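Local structure of glycerol-3-phosphate dehydrogenase [NAD(+)] 1 (Saccharomyces cerevisiae, 4FGW) at residues V37-S42 and I120-I125; G43-T48 and G181-T186; V52-C57 and P102-A107. The protein catalyses the NAD-dependent interconversion of dihydroxyacetone phosphate and sn-glycerol 3-phosphate, the route by which yeast makes and accumulates glycerol under hyperosmotic stress. All blocks are in the same frame, centred on the assembly; numbering follows the deposited sequence.

Overall arrangement
The three contacts are a worked example of how a Rossmann-type domain is built round its first strand, glycine-rich turn and first helix. Contact 1 pairs strand 35-40 with strand 120-123. The chain then turns through Gly-41 and Gly-43 into helix 44-59, whose first turn meets 181-186 in contact 2 and whose later turns meet 102-107 in contact 3. The centre of contact 1 lies about 12 Å from those of the other two, which are about 15 Å apart. Contacts 1 and 2 hold Gly-41 to Gly-46 and Ala-185, which probably bind NAD(+), as in relatives; contact 3 lies farther along the helix.

Contact 1 (V37-S42 and I120-I125); sequences VTVIGS and IIVFNI
Thr-38 and Ile-40 pair with the backbone of Ile-120 to Asn-124 as neighbouring parallel strands in register, Val-37 beside Ile-120 and Ile-40 beside Phe-123. Four hydrogen bonds join them, the donors alternating between the strands: Thr-38 N gives to Ile-120 O, Val-122 N to Thr-38 O (2.8 Å), Ile-40 N to Val-122 O and Asn-124 N to Ile-40 O. CA-H...O contacts, such as that from Val-39 CA to Val-122 O, supplement them.

The apolar packing falls on two faces. On one, Val-37 has CG1 anti to the backbone N (chi1 -160°), where it reaches over to CG2 of Val-122, while Val-39 lies alongside Val-122 and sets CG2 4.0 Å from its CB. On the other, CG1 of Ile-40 meets CG2 of Ile-121 at 3.7 Å, and that same Ile-121 methyl rests on one face of the Phe-123 ring, offset toward the rim.

Steric limits appear where the strands end. Gly-41 CA is 3.1 Å from Asn-124 O, and a side chain on this residue would collide with that oxygen. CG2 of Ile-125 presses close to Ile-40 O, at 3.2 Å.

Helices cover both faces. Val-37 and Val-122 pack against helix 44-59 and helix 215-222, whereas Ile-40 and Phe-123 pack against Ile-133 of helix 130-137. In the sheet, strand 35-40 also bonds to strand 67-71 and strand 120-123 to Arg-146 of strand 146-149; the pair are strands 1 and 4 of the Rossmann-type order 3-2-1-4-5-6, where the crossovers change direction.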
ATOM      1  N   VAL A  37      34.892   0.266  -6.792  1.00 79.63           N
ATOM      2  CA  VAL A  37      33.843   0.254  -5.760  1.00 75.10           C
ATOM      3  C   VAL A  37      34.290  -0.452  -4.474  1.00 78.08           C
ATOM      4  O   VAL A  37      34.847  -1.551  -4.526  1.00 79.87           O
ATOM      5  CB  VAL A  37      32.480  -0.299  -6.280  1.00 75.89           C
ATOM      6  CG1 VAL A  37      31.321   0.146  -5.383  1.00 72.19           C
ATOM      7  CG2 VAL A  37      32.211   0.111  -7.727  1.00 76.51           C
ATOM      8  N   THR A  38      34.030   0.187  -3.320  1.00 71.87           N
ATOM      9  CA  THR A  38      34.312  -0.349  -1.989  1.00 70.67           C
ATOM     10  C   THR A  38      33.049  -0.305  -1.127  1.00 69.76           C
ATOM     11  O   THR A  38      32.341   0.704  -1.099  1.00 65.99           O
ATOM     12  CB  THR A  38      35.519   0.355  -1.334  1.00 81.04           C
ATOM     13  OG1 THR A  38      36.688   0.116  -2.122  1.00 87.32           O
ATOM     14  CG2 THR A  38      35.775  -0.104   0.107  1.00 76.38           C
ATOM     15  N   VAL A  39      32.783  -1.410  -0.422  1.00 67.14           N
ATOM     16  CA  VAL A  39      31.659  -1.549   0.500  1.00 64.17           C
ATOM     17  C   VAL A  39      32.207  -1.546   1.935  1.00 69.99           C
ATOM     18  O   VAL A  39      33.056  -2.376   2.276  1.00 70.82           O
ATOM     19  CB  VAL A  39      30.804  -2.812   0.195  1.00 65.92           C
ATOM     20  CG1 VAL A  39      29.643  -2.959   1.184  1.00 63.00           C
ATOM     21  CG2 VAL A  39      30.282  -2.784  -1.235  1.00 64.48           C
ATOM     22  N   ILE A  40      31.747  -0.592   2.760  1.00 67.35           N
ATOM     23  CA  ILE A  40      32.131  -0.504   4.176  1.00 68.97           C
ATOM     24  C   ILE A  40      30.982  -1.184   4.940  1.00 72.39           C
ATOM     25  O   ILE A  40      29.925  -0.563   5.109  1.00 71.11           O
ATOM     26  CB  ILE A  40      32.356   0.979   4.622  1.00 73.13           C
ATOM     27  CG1 ILE A  40      33.365   1.755   3.717  1.00 75.92           C
ATOM     28  CG2 ILE A  40      32.707   1.088   6.115  1.00 76.40           C
ATOM     29  CD1 ILE A  40      34.795   1.199   3.560  1.00 85.73           C
ATOM     30  N   GLY A  41      31.149  -2.459   5.312  1.00 69.30           N
ATOM     31  CA  GLY A  41      30.072  -3.176   5.985  1.00 67.44           C
ATOM     32  C   GLY A  41      30.328  -4.551   6.553  1.00 74.29           C
ATOM     33  O   GLY A  41      30.369  -4.718   7.781  1.00 75.83           O
ATOM     34  N   SER A  42      30.387  -5.559   5.660  1.00 70.49           N
ATOM     35  CA  SER A  42      30.652  -6.982   5.966  1.00 71.70           C
ATOM     36  C   SER A  42      29.605  -7.816   6.727  1.00 74.04           C
ATOM     37  O   SER A  42      29.745  -9.039   6.795  1.00 75.45           O
ATOM     38  CB  SER A  42      32.058  -7.202   6.520  1.00 78.70           C
ATOM     39  OG  SER A  42      32.200  -6.768   7.862  1.00 88.16           O
ATOM     40  N   ILE A 120      33.620   4.941  -5.760  1.00 79.53           N
ATOM     41  CA  ILE A 120      32.300   4.796  -5.138  1.00 74.97           C
ATOM     42  C   ILE A 120      32.383   4.039  -3.806  1.00 77.20           C
ATOM     43  O   ILE A 120      32.871   2.905  -3.770  1.00 77.62           O
ATOM     44  CB  ILE A 120      31.259   4.149  -6.112  1.00 75.63           C
ATOM     45  CG1 ILE A 120      31.284   4.808  -7.521  1.00 77.88           C
ATOM     46  CG2 ILE A 120      29.835   4.171  -5.505  1.00 72.06           C
ATOM     47  CD1 ILE A 120      30.716   3.948  -8.668  1.00 84.22           C
ATOM     48  N   ILE A 121      31.888   4.663  -2.719  1.00 71.39           N
ATOM     49  CA  ILE A 121      31.815   4.021  -1.403  1.00 69.63           C
ATOM     50  C   ILE A 121      30.355   3.675  -1.102  1.00 68.72           C
ATOM     51  O   ILE A 121      29.482   4.542  -1.179  1.00 66.62           O
ATOM     52  CB  ILE A 121      32.487   4.814  -0.236  1.00 74.73           C
ATOM     53  CG1 ILE A 121      33.992   5.037  -0.487  1.00 78.95           C
ATOM     54  CG2 ILE A 121      32.280   4.080   1.104  1.00 74.39           C
ATOM     55  CD1 ILE A 121      34.696   6.004   0.491  1.00 82.70           C
ATOM     56  N   VAL A 122      30.096   2.401  -0.775  1.00 63.45           N
ATOM     57  CA  VAL A 122      28.760   1.926  -0.412  1.00 59.00           C
ATOM     58  C   VAL A 122      28.810   1.676   1.104  1.00 63.32           C
ATOM     59  O   VAL A 122      29.504   0.761   1.549  1.00 64.02           O
ATOM     60  CB  VAL A 122      28.322   0.673  -1.222  1.00 60.60           C
ATOM     61  CG1 VAL A 122      26.908   0.242  -0.844  1.00 56.82           C
ATOM     62  CG2 VAL A 122      28.419   0.924  -2.723  1.00 60.91           C
ATOM     63  N   PHE A 123      28.166   2.548   1.901  1.00 59.60           N
ATOM     64  CA  PHE A 123      28.169   2.394   3.359  1.00 59.54           C
ATOM     65  C   PHE A 123      27.057   1.449   3.747  1.00 60.76           C
ATOM     66  O   PHE A 123      25.898   1.673   3.389  1.00 58.05           O
ATOM     67  CB  PHE A 123      27.997   3.738   4.073  1.00 62.13           C
ATOM     68  CG  PHE A 123      29.169   4.670   3.929  1.00 67.43           C
ATOM     69  CD1 PHE A 123      29.187   5.641   2.933  1.00 71.36           C
ATOM     70  CD2 PHE A 123      30.254   4.590   4.798  1.00 71.37           C
ATOM     71  CE1 PHE A 123      30.269   6.518   2.817  1.00 75.54           C
ATOM     72  CE2 PHE A 123      31.335   5.465   4.675  1.00 77.29           C
ATOM     73  CZ  PHE A 123      31.332   6.427   3.691  1.00 76.43           C
ATOM     74  N   ASN A 124      27.413   0.371   4.441  1.00 58.29           N
ATOM     75  CA  ASN A 124      26.453  -0.633   4.879  1.00 56.33           C
ATOM     76  C   ASN A 124      26.848  -1.242   6.232  1.00 61.84           C
ATOM     77  O   ASN A 124      27.132  -2.438   6.348  1.00 61.23           O
ATOM     78  CB  ASN A 124      26.225  -1.684   3.781  1.00 55.12           C
ATOM     79  CG  ASN A 124      24.897  -2.386   3.861  1.00 68.83           C
ATOM     80  OD1 ASN A 124      24.366  -2.846   2.850  1.00 59.44           O
ATOM     81  ND2 ASN A 124      24.324  -2.485   5.055  1.00 59.90           N
ATOM     82  N   ILE A 125      26.754  -0.435   7.284  1.00 60.43           N
ATOM     83  CA  ILE A 125      27.064  -0.849   8.652  1.00 62.38           C
ATOM     84  C   ILE A 125      25.964  -0.391   9.571  1.00 65.43           C
ATOM     85  O   ILE A 125      25.238   0.494   9.206  1.00 64.61           O
ATOM     86  CB  ILE A 125      28.376  -0.201   9.195  1.00 68.65           C
ATOM     87  CG1 ILE A 125      28.179   1.281   9.429  1.00 69.91           C
ATOM     88  CG2 ILE A 125      29.528  -0.418   8.288  1.00 70.61           C
ATOM     89  CD1 ILE A 125      28.794   2.102   8.409  1.00 78.71           C
TER

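Contact 2 (G43-T48 and G181-T186); sequences GNWGTT and GANIAT
Asn-44 O, in the first turn of helix 44-59, is gripped by the hydroxyl of Thr-48, with OG1 at 2.7 Å, and by a weak bond from Thr-48 N; from the other segment, CB of Ala-185 comes up to it at 3.6 Å. The hydroxyl reaches this carbonyl because OG1 stands beside the backbone N (chi1 -54°), and the same rotation turns CG2 of Thr-48 to within 3.3 Å of Ala-185 O.

Ala-185 is central to the packing: its CB points toward helix 44-59 and touches Asn-44, Trp-45 and Thr-48, with CE3 of Trp-45 3.6 Å from that methyl. The six-membered part of the indole also meets Asn-183, near CZ2 and CH2. OD1 of Asn-183 lies 3.3 Å from CZ2 of Trp-45, the amide and indole planes being 33° apart. The other end of this amide is held by Glu-195 O through ND2, which would limit its freedom to turn.

Across the contact the pieces meet by shape rather than by polar bonds; Thr-48 OG1 has its partner in Asn-44 O, and Asn-183 ND2 in Glu-195 O. The meeting brings together the starts of helix 44-59 and helix 185-189. In Rossmann-type domains the first of these presents backbone N-H groups to the dinucleotide, consistent with NAD(+) binding at Gly-43 to Gly-46; Ala-185, facing it, is probably also an NAD(+) contact, as in relatives.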
ATOM      1  N   GLY A  43      28.564  -7.183   7.255  1.00 68.07           N
ATOM      2  CA  GLY A  43      27.488  -7.892   7.945  1.00 66.31           C
ATOM      3  C   GLY A  43      26.501  -8.531   6.980  1.00 67.63           C
ATOM      4  O   GLY A  43      26.856  -8.846   5.839  1.00 67.64           O
ATOM      5  N   ASN A  44      25.274  -8.731   7.441  1.00 60.91           N
ATOM      6  CA  ASN A  44      24.135  -9.207   6.649  1.00 58.48           C
ATOM      7  C   ASN A  44      23.973  -8.513   5.314  1.00 60.41           C
ATOM      8  O   ASN A  44      24.195  -9.050   4.258  1.00 59.60           O
ATOM      9  CB  ASN A  44      22.875  -8.887   7.439  1.00 57.14           C
ATOM     10  CG  ASN A  44      22.086 -10.083   7.762  1.00 80.77           C
ATOM     11  OD1 ASN A  44      21.241 -10.065   8.629  1.00 69.14           O
ATOM     12  ND2 ASN A  44      22.361 -11.147   7.078  1.00 80.84           N
ATOM     13  N   TRP A  45      23.540  -7.280   5.427  1.00 55.23           N
ATOM     14  CA  TRP A  45      23.253  -6.376   4.333  1.00 54.00           C
ATOM     15  C   TRP A  45      24.503  -5.956   3.577  1.00 59.14           C
ATOM     16  O   TRP A  45      24.466  -5.860   2.350  1.00 59.40           O
ATOM     17  CB  TRP A  45      22.428  -5.184   4.858  1.00 51.61           C
ATOM     18  CG  TRP A  45      21.662  -4.374   3.840  1.00 50.99           C
ATOM     19  CD1 TRP A  45      21.366  -3.045   3.927  1.00 53.50           C
ATOM     20  CD2 TRP A  45      21.024  -4.847   2.640  1.00 49.50           C
ATOM     21  NE1 TRP A  45      20.602  -2.656   2.850  1.00 51.70           N
ATOM     22  CE2 TRP A  45      20.376  -3.740   2.046  1.00 52.27           C
ATOM     23  CE3 TRP A  45      20.955  -6.093   1.995  1.00 51.02           C
ATOM     24  CZ2 TRP A  45      19.670  -3.842   0.845  1.00 50.55           C
ATOM     25  CZ3 TRP A  45      20.232  -6.200   0.817  1.00 51.33           C
ATOM     26  CH2 TRP A  45      19.589  -5.088   0.262  1.00 50.81           C
ATOM     27  N   GLY A  46      25.598  -5.758   4.310  1.00 56.83           N
ATOM     28  CA  GLY A  46      26.900  -5.384   3.773  1.00 58.17           C
ATOM     29  C   GLY A  46      27.467  -6.381   2.782  1.00 62.63           C
ATOM     30  O   GLY A  46      27.891  -5.982   1.694  1.00 62.57           O
ATOM     31  N   THR A  47      27.472  -7.685   3.152  1.00 59.94           N
ATOM     32  CA  THR A  47      27.976  -8.780   2.306  1.00 61.59           C
ATOM     33  C   THR A  47      27.073  -8.969   1.087  1.00 63.57           C
ATOM     34  O   THR A  47      27.571  -9.183  -0.021  1.00 64.40           O
ATOM     35  CB  THR A  47      28.133 -10.078   3.115  1.00 68.10           C
ATOM     36  OG1 THR A  47      28.799  -9.790   4.337  1.00 66.28           O
ATOM     37  CG2 THR A  47      28.893 -11.157   2.364  1.00 69.01           C
ATOM     38  N   THR A  48      25.748  -8.887   1.304  1.00 57.93           N
ATOM     39  CA  THR A  48      24.727  -9.024   0.273  1.00 55.86           C
ATOM     40  C   THR A  48      24.873  -7.922  -0.782  1.00 59.36           C
ATOM     41  O   THR A  48      24.958  -8.236  -1.968  1.00 59.51           O
ATOM     42  CB  THR A  48      23.330  -9.090   0.914  1.00 60.67           C
ATOM     43  OG1 THR A  48      23.311 -10.122   1.903  1.00 59.44           O
ATOM     44  CG2 THR A  48      22.243  -9.345  -0.103  1.00 57.21           C
ATOM     45  N   GLY A 181      14.578  -0.007   0.267  1.00 41.29           N
ATOM     46  CA  GLY A 181      13.427  -0.631  -0.379  1.00 38.77           C
ATOM     47  C   GLY A 181      12.828  -1.742   0.449  1.00 40.33           C
ATOM     48  O   GLY A 181      13.319  -2.029   1.540  1.00 38.97           O
ATOM     49  N   ALA A 182      11.737  -2.357  -0.044  1.00 37.43           N
ATOM     50  CA  ALA A 182      11.095  -3.494   0.618  1.00 36.40           C
ATOM     51  C   ALA A 182      11.972  -4.741   0.331  1.00 42.69           C
ATOM     52  O   ALA A 182      11.799  -5.454  -0.664  1.00 42.49           O
ATOM     53  CB  ALA A 182       9.683  -3.678   0.083  1.00 35.97           C
ATOM     54  N   ASN A 183      12.967  -4.943   1.192  1.00 42.01           N
ATOM     55  CA  ASN A 183      13.929  -6.028   1.049  1.00 43.46           C
ATOM     56  C   ASN A 183      14.591  -6.434   2.354  1.00 47.76           C
ATOM     57  O   ASN A 183      14.614  -5.662   3.303  1.00 47.66           O
ATOM     58  CB  ASN A 183      14.984  -5.719  -0.053  1.00 46.75           C
ATOM     59  CG  ASN A 183      15.633  -4.369   0.042  1.00 53.24           C
ATOM     60  OD1 ASN A 183      16.351  -4.052   0.989  1.00 50.80           O
ATOM     61  ND2 ASN A 183      15.408  -3.557  -0.955  1.00 42.93           N
ATOM     62  N   ILE A 184      15.098  -7.668   2.392  1.00 46.40           N
ATOM     63  CA  ILE A 184      15.806  -8.316   3.507  1.00 48.35           C
ATOM     64  C   ILE A 184      17.089  -8.906   2.890  1.00 52.70           C
ATOM     65  O   ILE A 184      17.016  -9.540   1.831  1.00 53.32           O
ATOM     66  CB  ILE A 184      14.915  -9.434   4.157  1.00 52.57           C
ATOM     67  CG1 ILE A 184      13.644  -8.857   4.783  1.00 53.42           C
ATOM     68  CG2 ILE A 184      15.680 -10.210   5.204  1.00 56.00           C
ATOM     69  CD1 ILE A 184      12.417  -9.855   4.900  1.00 68.51           C
ATOM     70  N   ALA A 185      18.246  -8.704   3.545  1.00 49.93           N
ATOM     71  CA  ALA A 185      19.549  -9.209   3.106  1.00 51.26           C
ATOM     72  C   ALA A 185      19.514 -10.689   2.712  1.00 56.16           C
ATOM     73  O   ALA A 185      19.975 -11.040   1.630  1.00 56.08           O
ATOM     74  CB  ALA A 185      20.583  -8.983   4.192  1.00 53.57           C
ATOM     75  N   THR A 186      18.918 -11.533   3.577  1.00 54.29           N
ATOM     76  CA  THR A 186      18.749 -12.984   3.423  1.00 56.03           C
ATOM     77  C   THR A 186      18.076 -13.382   2.102  1.00 57.69           C
ATOM     78  O   THR A 186      18.528 -14.319   1.451  1.00 59.26           O
ATOM     79  CB  THR A 186      18.081 -13.538   4.699  1.00 71.70           C
ATOM     80  OG1 THR A 186      19.067 -13.531   5.736  1.00 81.18           O
ATOM     81  CG2 THR A 186      17.520 -14.948   4.533  1.00 73.32           C
TER

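Contact 3 (V52-C57 and P102-A107); sequences VVAENC and PDNLVA
Ala-54 on helix 44-59 comes closest to Leu-105, their CA atoms 5.7 Å apart, as the segment 102-107 passes from a loop beside the helix into strand 105-108.

The methyl of Ala-54 points at the other segment and is met by Pro-102 CG from the loop at 3.8 Å and by Leu-105 CB from the start of the strand at 3.9 Å. Small as it is, this side chain lets the loop come close. The next residue, Glu-55, sets its CG 4.1 Å from CG of Pro-102, the two side chains crossing at about a right angle. Its carboxylate runs on to Lys-51, Arg-224 and Tyr-226, which would probably keep it ionised.

The polar link comes from Asn-104. Its CG sits between the backbone N and the carbonyl carbon (chi1 38°), which brings ND2 of Asn-104 within 2.7 Å of Ala-54 O. The bond is well bent, 133° at the hydrogen, and the donor approaches 34° out of the carbonyl plane. The same ND2 also bonds to Pro-66 O, so one amide ties the loop both to the helix and to the chain leading into strand 67-71. An alanine here would probably leave Ala-54 O and Pro-66 O without this shared donor and make the loop less firmly attached to the helix.

Leu-105 also touches Ala-50, one turn earlier on the helix. A helix laid over the strands on one side of a parallel sheet, here reaching as far as the outermost strand 105-108, belongs to the beta-alpha-beta architecture of the Rossmann fold.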
ATOM      1  N   VAL A  52      26.023  -8.137  -4.890  1.00 57.80           N
ATOM      2  CA  VAL A  52      25.232  -7.459  -5.925  1.00 55.92           C
ATOM      3  C   VAL A  52      26.164  -6.568  -6.785  1.00 64.38           C
ATOM      4  O   VAL A  52      26.134  -6.643  -8.020  1.00 65.77           O
ATOM      5  CB  VAL A  52      24.074  -6.658  -5.259  1.00 55.38           C
ATOM      6  CG1 VAL A  52      23.469  -5.614  -6.198  1.00 53.59           C
ATOM      7  CG2 VAL A  52      22.993  -7.593  -4.721  1.00 53.40           C
ATOM      8  N   VAL A  53      27.008  -5.760  -6.111  1.00 61.96           N
ATOM      9  CA  VAL A  53      27.977  -4.844  -6.714  1.00 64.14           C
ATOM     10  C   VAL A  53      29.088  -5.605  -7.474  1.00 72.15           C
ATOM     11  O   VAL A  53      29.382  -5.238  -8.614  1.00 74.19           O
ATOM     12  CB  VAL A  53      28.492  -3.821  -5.664  1.00 68.11           C
ATOM     13  CG1 VAL A  53      29.788  -3.151  -6.098  1.00 71.84           C
ATOM     14  CG2 VAL A  53      27.423  -2.772  -5.360  1.00 64.88           C
ATOM     15  N   ALA A  54      29.647  -6.690  -6.883  1.00 70.02           N
ATOM     16  CA  ALA A  54      30.685  -7.516  -7.525  1.00 74.10           C
ATOM     17  C   ALA A  54      30.193  -8.206  -8.802  1.00 78.74           C
ATOM     18  O   ALA A  54      30.963  -8.351  -9.757  1.00 82.49           O
ATOM     19  CB  ALA A  54      31.248  -8.540  -6.548  1.00 76.13           C
ATOM     20  N   GLU A  55      28.911  -8.614  -8.816  1.00 71.89           N
ATOM     21  CA  GLU A  55      28.249  -9.244  -9.960  1.00 72.44           C
ATOM     22  C   GLU A  55      28.152  -8.254 -11.125  1.00 77.21           C
ATOM     23  O   GLU A  55      28.406  -8.628 -12.273  1.00 79.51           O
ATOM     24  CB  GLU A  55      26.840  -9.723  -9.566  1.00 70.25           C
ATOM     25  CG  GLU A  55      26.816 -11.074  -8.868  1.00 78.45           C
ATOM     26  CD  GLU A  55      25.515 -11.427  -8.172  1.00 83.66           C
ATOM     27  OE1 GLU A  55      24.467 -10.833  -8.514  1.00 66.19           O
ATOM     28  OE2 GLU A  55      25.542 -12.308  -7.284  1.00 72.29           O
ATOM     29  N   ASN A  56      27.801  -6.988 -10.817  1.00 71.88           N
ATOM     30  CA  ASN A  56      27.664  -5.916 -11.798  1.00 72.45           C
ATOM     31  C   ASN A  56      28.993  -5.375 -12.314  1.00 80.73           C
ATOM     32  O   ASN A  56      29.062  -4.994 -13.483  1.00 82.42           O
ATOM     33  CB  ASN A  56      26.754  -4.808 -11.283  1.00 67.96           C
ATOM     34  CG  ASN A  56      25.298  -5.190 -11.268  1.00 82.77           C
ATOM     35  OD1 ASN A  56      24.783  -5.842 -12.182  1.00 79.47           O
ATOM     36  ND2 ASN A  56      24.589  -4.758 -10.245  1.00 72.00           N
ATOM     37  N   CYS A  57      30.045  -5.358 -11.464  1.00 79.44           N
ATOM     38  CA  CYS A  57      31.395  -4.922 -11.853  1.00 83.81           C
ATOM     39  C   CYS A  57      31.962  -5.866 -12.910  1.00 91.35           C
ATOM     40  O   CYS A  57      32.560  -5.404 -13.879  1.00 94.62           O
ATOM     41  CB  CYS A  57      32.314  -4.808 -10.640  1.00 84.75           C
ATOM     42  SG  CYS A  57      31.946  -3.395  -9.568  1.00 85.41           S
ATOM     43  N   PRO A 102      30.935 -14.041  -5.484  1.00 86.43           N
ATOM     44  CA  PRO A 102      31.554 -14.144  -6.827  1.00 89.60           C
ATOM     45  C   PRO A 102      32.958 -14.740  -7.026  1.00 98.95           C
ATOM     46  O   PRO A 102      33.078 -15.945  -7.283  1.00101.87           O
ATOM     47  CB  PRO A 102      31.389 -12.734  -7.405  1.00 89.23           C
ATOM     48  CG  PRO A 102      30.163 -12.217  -6.762  1.00 88.51           C
ATOM     49  CD  PRO A 102      30.055 -12.853  -5.397  1.00 83.20           C
ATOM     50  N   ASP A 103      34.002 -13.892  -6.974  1.00 96.38           N
ATOM     51  CA  ASP A 103      35.427 -14.211  -7.168  1.00100.73           C
ATOM     52  C   ASP A 103      36.179 -12.899  -6.991  1.00102.95           C
ATOM     53  O   ASP A 103      37.242 -12.866  -6.365  1.00104.43           O
ATOM     54  CB  ASP A 103      35.689 -14.752  -8.595  1.00106.34           C
ATOM     55  CG  ASP A 103      36.318 -16.130  -8.655  1.00122.96           C
ATOM     56  OD1 ASP A 103      37.337 -16.284  -9.359  1.00129.39           O
ATOM     57  OD2 ASP A 103      35.766 -17.065  -8.035  1.00128.21           O
ATOM     58  N   ASN A 104      35.533 -11.833  -7.448  1.00 96.09           N
ATOM     59  CA  ASN A 104      36.063 -10.488  -7.423  1.00 95.32           C
ATOM     60  C   ASN A 104      35.674  -9.681  -6.212  1.00 95.34           C
ATOM     61  O   ASN A 104      35.971  -8.505  -6.116  1.00 94.86           O
ATOM     62  CB  ASN A 104      35.608  -9.748  -8.666  1.00 94.55           C
ATOM     63  CG  ASN A 104      34.202 -10.096  -9.069  1.00104.57           C
ATOM     64  OD1 ASN A 104      33.742 -11.200  -8.862  1.00 95.29           O
ATOM     65  ND2 ASN A 104      33.520  -9.147  -9.653  1.00 92.67           N
ATOM     66  N   LEU A 105      34.978 -10.320  -5.297  1.00 89.18           N
ATOM     67  CA  LEU A 105      34.618  -9.710  -4.022  1.00 86.27           C
ATOM     68  C   LEU A 105      35.703 -10.059  -3.005  1.00 93.26           C
ATOM     69  O   LEU A 105      35.737 -11.178  -2.483  1.00 94.97           O
ATOM     70  CB  LEU A 105      33.218 -10.157  -3.556  1.00 82.71           C
ATOM     71  CG  LEU A 105      32.691  -9.627  -2.207  1.00 84.64           C
ATOM     72  CD1 LEU A 105      32.868  -8.113  -2.076  1.00 84.06           C
ATOM     73  CD2 LEU A 105      31.233 -10.007  -2.010  1.00 81.93           C
ATOM     74  N   VAL A 106      36.614  -9.098  -2.762  1.00 89.91           N
ATOM     75  CA  VAL A 106      37.756  -9.253  -1.863  1.00 92.29           C
ATOM     76  C   VAL A 106      37.522  -8.563  -0.517  1.00 93.36           C
ATOM     77  O   VAL A 106      37.212  -7.372  -0.477  1.00 91.26           O
ATOM     78  CB  VAL A 106      39.092  -8.823  -2.546  1.00100.07           C
ATOM     79  CG1 VAL A 106      40.266  -8.847  -1.567  1.00103.01           C
ATOM     80  CG2 VAL A 106      39.397  -9.700  -3.755  1.00102.71           C
ATOM     81  N   ALA A 107      37.688  -9.329   0.577  1.00 89.87           N
ATOM     82  CA  ALA A 107      37.555  -8.861   1.955  1.00 88.20           C
ATOM     83  C   ALA A 107      38.850  -8.153   2.387  1.00 94.70           C
ATOM     84  O   ALA A 107      39.945  -8.639   2.092  1.00 97.83           O
ATOM     85  CB  ALA A 107      37.271 -10.040   2.870  1.00 89.24           C
TER